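Local coordinates for protein MGS-M5 (Unidentified, PDB 4Q3N) that probably catalyses the NAD-dependent interconversion of L-lactate and pyruvate, as a lactate dehydrogenase built on a Rossmann fold, at residues Y18-A21 / M22-G26; D35-K38 / R39-E42; A63-Y66 / K67-K70. All coordinates share one frame; numbering follows the deposited sequence. Where two conformers were deposited one is given.

Contact 1: residues Y18-A21 / M22-G26; sequences YAYA and MVNQG
In the first beta-alpha-beta unit of the Rossmann fold, on the helix that follows the glycine-rich turn, a Met-aromatic contact joins Tyr18 and Met22 one turn apart. The methyl Met22 CE lies over one face of the Tyr18 ring, displaced toward its rim, 3.7 Å from the ring centroid and 3.3 Å from Tyr18 CZ. The sulfur takes an oblique position, 41° off the ring normal. A bend at chi3 (-67°) folds the methionine's end back over the ring.

The pair Tyr20 and Asn24 repeats this spacing with polar chemistry. Asn24 ND2 sits above the centre of the Tyr20 ring, the amide plane standing nearly upright on it at 85°, and it donates to Tyr20 O at 2.8 Å from above the carbonyl plane. Asn24 N reaches that same oxygen at 3.0 Å from the opposite face, so two bonds grip one carbonyl. The amide's other end is also fixed: Asn24 OD1 accepts from Gln25 of the second subunit. The helix closes in a Schellman motif; Gly26, at positive phi, is its C-prime residue.

Tyr18 packs against strands 5-9 and 74-77 and hydrogen-bonds Thr242 of helix 232-246, the helix on which Met22 also rests; Tyr20 meets the Tyr232 ring of the second subunit, and its OH hydrogen-bonds the backbone O of that residue.

Contact 2: residues D35-K38 / R39-E42; sequences DIDK and RKAE
Asp37 caps the N-terminus of helix 38-49, which follows strand 30-34 of the Rossmann fold, by accepting from Lys40 N, while Lys38 packs along Glu42. The capping bond runs from Lys40 N to Asp37 OD1 at 3.2 Å, the N-H arriving from far above the carboxylate plane (73° out of it). Asp37 CG stands anti to the backbone N (chi1 176°), which turns the carboxylate back over the first helical turn. There Asp37 OD2 lies against Lys40 CB at 3.4 Å, and the two side chains cross at about a right angle. A negative group at this end would be expected to interact favourably with the helix dipole.

Lys40 then leads away from the cap, its amine forming a salt bridge with Glu44 and a hydrogen bond to Thr11 O. Just ahead of the cap, Asp35 OD1 accepts from Asp37 N at 2.7 Å through its anti lone pair, an Asx turn, while Asp35 CB meets Ala41 CB.

Lys38 runs obliquely across Glu42, one turn further on. They meet through the lysine's carbon chain; Glu42 OE2, on the other branch, forms a salt bridge with Arg226 of the second subunit. The charged ends, Lys38 NZ and Glu42 OE1, remain 4.2 Å apart, beyond salt-bridge range, whereas Lys38 CE approaches Glu42 OE1 to 3.2 Å.

Contact 3: residues A63-Y66 / K67-K70; sequences AGDY and KDCK
Asp68 reaches back to the backbone of Gly64 and Asp65 and closes the turn after strand 60-63. On this tight side, Asp68 OD2 accepts from Asp65 N at 2.8 Å in a nearly straight bond (166°), using the anti lone pair, the one directed away from OD1. Asp68 CG lies beside its own backbone N (chi1 -65°), an orientation that brings the carboxylate back toward the start of the turn. The same oxygen comes within 3.2 Å of Gly64 CA; a beta-carbon on that residue would run into it, so the lack of a side chain matters here. The other oxygen is held by a salt bridge to Lys62. With an alanine in place of Asp68, Asp65 N would probably lose its acceptor and Lys62 its charged mate, leaving the start of the turn less firmly fixed.

Two backbone bonds complete the compact part, Asp68 N to Asp65 O at 3.0 Å and Cys69 N to Tyr66 O at 2.9 Å, each donor lying well above the carbonyl plane. Inward of them, Cys69 SG approaches the Tyr66 ring obliquely, 4.4 Å from Tyr66 CD1, while the ring packs on helix 89-109.

The outer side is looser and mediated by water. Asp65 and Lys67 lie side by side, pointing the same way, yet Asp65 OD2 and Lys67 NZ stay 4.4 Å apart. One water bridges them: it accepts from Lys67 NZ and donates to Asp65 OD2 and, at 2.6 Å, to Asp68 OD2. This hydration probably eases the proximity of the two carboxylates. The i to i+3 backbone bonds are those of a 3-10 turn, here leaving strand 60-63, an outermost strand of the parallel Rossmann sheet within this chain.

In the fold
Contacts 1, 2 and 3 follow one another along the chain, all within the NAD-binding Rossmann domain. Contact 1 belongs to helix 13-25, between strands 5-9 and 30-34; contact 2 starts helix 38-49 after strand 30-34; contact 3 follows strand 60-63, at one edge of the six-stranded parallel sheet within this chain. The centres of contacts 2 and 3 are about 12 Å apart and the two touch: Ala63 packs on Ala41 and Glu42, and Lys38 makes a long, weak ion pair with Asp65. Contact 1 lies about 19 Å from either, centre to centre. Contacts 1 and 2 both meet the second subunit, so the domain's early helices probably contribute to the subunit interface as well.

Contact 1: residues Y18-A21 / M22-G26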
loop_
_atom_site.group_PDB
_atom_site.type_symbol
_atom_site.label_atom_id
_atom_site.label_comp_id
_atom_site.label_asym_id
_atom_site.label_seq_id
_atom_site.Cartn_x
_atom_site.Cartn_y
_atom_site.Cartn_z
ATOM N N TYR A 18 -3.325 -12.682 -13.094
ATOM C CA TYR A 18 -4.148 -11.502 -12.856
ATOM C C TYR A 18 -4.835 -11.563 -11.468
ATOM O O TYR A 18 -4.718 -10.618 -10.644
ATOM C CB TYR A 18 -5.198 -11.389 -13.972
ATOM C CG TYR A 18 -6.327 -10.394 -13.684
ATOM C CD1 TYR A 18 -6.063 -9.059 -13.366
ATOM C CD2 TYR A 18 -7.648 -10.795 -13.762
ATOM C CE1 TYR A 18 -7.137 -8.124 -13.122
ATOM C CE2 TYR A 18 -8.730 -9.883 -13.553
ATOM C CZ TYR A 18 -8.454 -8.551 -13.242
ATOM O OH TYR A 18 -9.500 -7.675 -13.023
ATOM N N ALA A 19 -5.524 -12.662 -11.182
ATOM C CA ALA A 19 -6.188 -12.807 -9.900
ATOM C C ALA A 19 -5.175 -12.712 -8.727
ATOM O O ALA A 19 -5.431 -11.990 -7.755
ATOM C CB ALA A 19 -6.947 -14.116 -9.832
ATOM N N TYR A 20 -4.032 -13.391 -8.851
ATOM C CA TYR A 20 -3.085 -13.396 -7.740
ATOM C C TYR A 20 -2.529 -11.996 -7.538
ATOM O O TYR A 20 -2.271 -11.582 -6.406
ATOM C CB TYR A 20 -1.938 -14.325 -8.018
ATOM C CG TYR A 20 -1.008 -14.674 -6.859
ATOM C CD1 TYR A 20 -1.501 -15.147 -5.623
ATOM C CD2 TYR A 20 0.342 -14.674 -7.064
ATOM C CE1 TYR A 20 -0.601 -15.576 -4.635
ATOM C CE2 TYR A 20 1.242 -15.109 -6.087
ATOM C CZ TYR A 20 0.748 -15.570 -4.904
ATOM O OH TYR A 20 1.685 -16.019 -4.014
ATOM N N ALA A 21 -2.242 -11.313 -8.638
ATOM C CA ALA A 21 -1.715 -9.946 -8.528
ATOM C C ALA A 21 -2.730 -9.046 -7.819
ATOM O O ALA A 21 -2.345 -8.216 -6.955
ATOM C CB ALA A 21 -1.322 -9.381 -9.952
ATOM N N MET A 22 -4.022 -9.213 -8.144
ATOM C CA MET A 22 -5.086 -8.452 -7.443
ATOM C C MET A 22 -5.145 -8.746 -5.962
ATOM O O MET A 22 -5.343 -7.824 -5.159
ATOM C CB MET A 22 -6.471 -8.726 -8.045
ATOM C CG MET A 22 -6.648 -7.924 -9.369
ATOM S SD MET A 22 -8.375 -7.679 -9.719
ATOM C CE MET A 22 -8.811 -9.360 -10.036
ATOM N N VAL A 23 -5.009 -10.024 -5.606
ATOM C CA VAL A 23 -4.968 -10.409 -4.195
ATOM C C VAL A 23 -3.780 -9.745 -3.486
ATOM O O VAL A 23 -3.911 -9.240 -2.359
ATOM C CB VAL A 23 -4.878 -11.923 -4.031
ATOM C CG1 VAL A 23 -4.632 -12.310 -2.552
ATOM C CG2 VAL A 23 -6.174 -12.566 -4.541
ATOM N N ASN A 24 -2.610 -9.752 -4.106
ATOM C CA ASN A 24 -1.459 -9.143 -3.460
ATOM C C ASN A 24 -1.498 -7.606 -3.420
ATOM O O ASN A 24 -0.863 -7.023 -2.578
ATOM C CB ASN A 24 -0.212 -9.609 -4.169
ATOM C CG ASN A 24 0.167 -11.027 -3.720
ATOM O OD1 ASN A 24 0.769 -11.171 -2.654
ATOM N ND2 ASN A 24 -0.238 -12.064 -4.484
ATOM N N GLN A 25 -2.174 -6.987 -4.395
ATOM C CA GLN A 25 -2.336 -5.540 -4.403
ATOM C C GLN A 25 -3.597 -5.118 -3.639
ATOM O O GLN A 25 -3.783 -3.939 -3.433
ATOM C CB GLN A 25 -2.393 -4.990 -5.852
ATOM C CG GLN A 25 -1.051 -5.159 -6.611
ATOM C CD GLN A 25 -1.021 -4.303 -7.866
ATOM O OE1 GLN A 25 -1.596 -3.192 -7.879
ATOM N NE2 GLN A 25 -0.387 -4.812 -8.954
ATOM N N GLY A 26 -4.471 -6.049 -3.261
ATOM C CA GLY A 26 -5.772 -5.647 -2.680
ATOM C C GLY A 26 -6.623 -4.762 -3.597
ATOM O O GLY A 26 -7.242 -3.788 -3.167
#

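Contact 2: residues D35-K38 / R39-E42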
loop_
_atom_site.group_PDB
_atom_site.type_symbol
_atom_site.label_atom_id
_atom_site.label_comp_id
_atom_site.label_asym_id
_atom_site.label_seq_id
_atom_site.Cartn_x
_atom_site.Cartn_y
_atom_site.Cartn_z
ATOM N N ASP A 35 -14.424 -21.394 -14.785
ATOM C CA ASP A 35 -13.666 -22.177 -15.738
ATOM C C ASP A 35 -14.540 -23.316 -16.189
ATOM O O ASP A 35 -15.340 -23.821 -15.408
ATOM C CB ASP A 35 -12.376 -22.720 -15.112
ATOM C CG ASP A 35 -11.395 -23.212 -16.153
ATOM O OD1 ASP A 35 -11.540 -24.360 -16.614
ATOM O OD2 ASP A 35 -10.486 -22.470 -16.525
ATOM N N ILE A 36 -14.397 -23.736 -17.434
ATOM C CA ILE A 36 -15.175 -24.894 -17.891
ATOM C C ILE A 36 -14.820 -26.112 -17.028
ATOM O O ILE A 36 -15.617 -27.015 -16.849
ATOM C CB ILE A 36 -14.934 -25.153 -19.388
ATOM C CG1 ILE A 36 -15.707 -26.384 -19.827
ATOM C CG2 ILE A 36 -13.465 -25.292 -19.680
ATOM C CD1 ILE A 36 -17.215 -26.310 -19.493
ATOM N N ASP A 37 -13.631 -26.134 -16.447
ATOM C CA ASP A 37 -13.253 -27.236 -15.541
ATOM C C ASP A 37 -13.559 -26.713 -14.134
ATOM O O ASP A 37 -12.759 -25.958 -13.552
ATOM C CB ASP A 37 -11.765 -27.608 -15.730
ATOM C CG ASP A 37 -11.271 -28.676 -14.748
ATOM O OD1 ASP A 37 -12.007 -29.078 -13.830
ATOM O OD2 ASP A 37 -10.114 -29.124 -14.906
ATOM N N LYS A 38 -14.727 -27.061 -13.597
ATOM C CA LYS A 38 -15.161 -26.451 -12.330
ATOM C C LYS A 38 -14.228 -26.820 -11.169
ATOM O O LYS A 38 -13.963 -25.983 -10.335
ATOM C CB LYS A 38 -16.596 -26.866 -11.974
ATOM C CG LYS A 38 -17.152 -26.320 -10.613
ATOM C CD LYS A 38 -17.067 -24.786 -10.403
ATOM C CE LYS A 38 -17.843 -24.328 -9.122
ATOM N NZ LYS A 38 -19.318 -24.159 -9.338
ATOM N N ARG A 39 -13.773 -28.075 -11.132
ATOM C CA ARG A 39 -12.861 -28.551 -10.095
ATOM C C ARG A 39 -11.573 -27.739 -10.081
ATOM O O ARG A 39 -11.020 -27.439 -9.014
ATOM C CB ARG A 39 -12.523 -30.032 -10.300
ATOM C CG ARG A 39 -13.623 -30.988 -9.894
ATOM C CD ARG A 39 -13.179 -32.444 -10.050
ATOM N NE ARG A 39 -12.103 -32.818 -9.125
ATOM C CZ ARG A 39 -10.815 -32.933 -9.452
ATOM N NH1 ARG A 39 -10.396 -32.710 -10.700
ATOM N NH2 ARG A 39 -9.944 -33.289 -8.518
ATOM N N LYS A 40 -11.079 -27.417 -11.273
ATOM C CA LYS A 40 -9.873 -26.617 -11.391
ATOM C C LYS A 40 -10.116 -25.208 -10.796
ATOM O O LYS A 40 -9.314 -24.704 -9.982
ATOM C CB LYS A 40 -9.448 -26.561 -12.853
ATOM C CG LYS A 40 -8.572 -25.398 -13.263
ATOM C CD LYS A 40 -7.110 -25.665 -13.144
ATOM C CE LYS A 40 -6.326 -24.814 -14.151
ATOM N NZ LYS A 40 -5.540 -23.718 -13.484
ATOM N N ALA A 41 -11.223 -24.568 -11.165
ATOM C CA ALA A 41 -11.505 -23.250 -10.610
ATOM C C ALA A 41 -11.617 -23.291 -9.080
ATOM O O ALA A 41 -11.193 -22.353 -8.391
ATOM C CB ALA A 41 -12.794 -22.663 -11.228
ATOM N N GLU A 42 -12.248 -24.336 -8.559
ATOM C CA GLU A 42 -12.334 -24.530 -7.117
ATOM C C GLU A 42 -10.956 -24.669 -6.460
ATOM O O GLU A 42 -10.738 -24.132 -5.370
ATOM C CB GLU A 42 -13.195 -25.794 -6.800
ATOM C CG GLU A 42 -14.640 -25.499 -7.136
ATOM C CD GLU A 42 -15.563 -26.695 -7.013
ATOM O OE1 GLU A 42 -16.797 -26.477 -6.990
ATOM O OE2 GLU A 42 -15.060 -27.830 -6.958
#

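Contact 3: residues A63-Y66 / K67-K70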
loop_
_atom_site.group_PDB
_atom_site.type_symbol
_atom_site.label_atom_id
_atom_site.label_comp_id
_atom_site.label_asym_id
_atom_site.label_seq_id
_atom_site.Cartn_x
_atom_site.Cartn_y
_atom_site.Cartn_z
ATOM N N ALA A 63 -14.937 -20.038 -6.551
ATOM C CA ALA A 63 -15.204 -20.466 -7.926
ATOM C C ALA A 63 -16.691 -20.271 -8.130
ATOM O O ALA A 63 -17.448 -20.543 -7.214
ATOM C CB ALA A 63 -14.813 -22.026 -8.150
ATOM N N GLY A 64 -17.151 -19.842 -9.298
ATOM C CA GLY A 64 -18.599 -19.691 -9.445
ATOM C C GLY A 64 -19.098 -20.088 -10.816
ATOM O O GLY A 64 -18.407 -20.826 -11.519
ATOM N N ASP A 65 -20.269 -19.568 -11.195
ATOM C CA ASP A 65 -20.947 -19.926 -12.439
ATOM C C ASP A 65 -21.319 -18.618 -13.120
ATOM O O ASP A 65 -21.123 -17.572 -12.555
ATOM C CB ASP A 65 -22.225 -20.747 -12.190
ATOM C CG ASP A 65 -22.010 -21.900 -11.218
ATOM O OD1 ASP A 65 -21.267 -22.848 -11.567
ATOM O OD2 ASP A 65 -22.603 -21.865 -10.109
ATOM N N TYR A 66 -21.947 -18.675 -14.284
ATOM C CA TYR A 66 -22.232 -17.450 -15.007
ATOM C C TYR A 66 -23.220 -16.562 -14.257
ATOM O O TYR A 66 -23.136 -15.337 -14.352
ATOM C CB TYR A 66 -22.751 -17.782 -16.426
ATOM C CG TYR A 66 -21.579 -18.054 -17.342
ATOM C CD1 TYR A 66 -20.737 -17.022 -17.728
ATOM C CD2 TYR A 66 -21.283 -19.349 -17.774
ATOM C CE1 TYR A 66 -19.647 -17.257 -18.543
ATOM C CE2 TYR A 66 -20.197 -19.598 -18.611
ATOM C CZ TYR A 66 -19.390 -18.539 -18.995
ATOM O OH TYR A 66 -18.297 -18.740 -19.786
ATOM N N LYS A 67 -24.130 -17.169 -13.495
ATOM C CA LYS A 67 -25.066 -16.372 -12.712
ATOM C C LYS A 67 -24.359 -15.430 -11.732
ATOM O O LYS A 67 -24.912 -14.383 -11.373
ATOM C CB LYS A 67 -26.074 -17.269 -11.976
ATOM C CG LYS A 67 -25.499 -18.138 -10.859
ATOM C CD LYS A 67 -26.624 -18.969 -10.192
ATOM C CE LYS A 67 -26.087 -19.913 -9.102
ATOM N NZ LYS A 67 -25.350 -19.189 -8.011
ATOM N N ASP A 68 -23.148 -15.762 -11.301
ATOM C CA ASP A 68 -22.407 -14.805 -10.454
ATOM C C ASP A 68 -21.993 -13.515 -11.138
ATOM O O ASP A 68 -21.530 -12.597 -10.468
ATOM C CB ASP A 68 -21.146 -15.464 -9.872
ATOM C CG ASP A 68 -21.502 -16.579 -8.932
ATOM O OD1 ASP A 68 -22.216 -16.305 -7.937
ATOM O OD2 ASP A 68 -21.155 -17.740 -9.240
ATOM N N CYS A 69 -22.161 -13.434 -12.454
ATOM C CA CYS A 69 -21.812 -12.230 -13.188
ATOM C C CYS A 69 -22.838 -11.137 -12.970
ATOM O O CYS A 69 -22.590 -9.980 -13.309
ATOM C CB CYS A 69 -21.698 -12.506 -14.693
ATOM S SG CYS A 69 -20.246 -13.502 -15.092
ATOM N N LYS A 70 -23.997 -11.500 -12.444
ATOM C CA LYS A 70 -25.154 -10.604 -12.513
ATOM C C LYS A 70 -24.834 -9.220 -11.935
ATOM O O LYS A 70 -25.169 -8.206 -12.535
ATOM C CB LYS A 70 -26.345 -11.186 -11.766
ATOM C CG LYS A 70 -27.556 -10.226 -11.718
ATOM C CD LYS A 70 -28.770 -10.902 -11.080
ATOM C CE LYS A 70 -29.914 -9.900 -10.913
ATOM N NZ LYS A 70 -31.243 -10.553 -10.962
HETATM O O HOH W 1 -22.310 -19.588 -7.912
#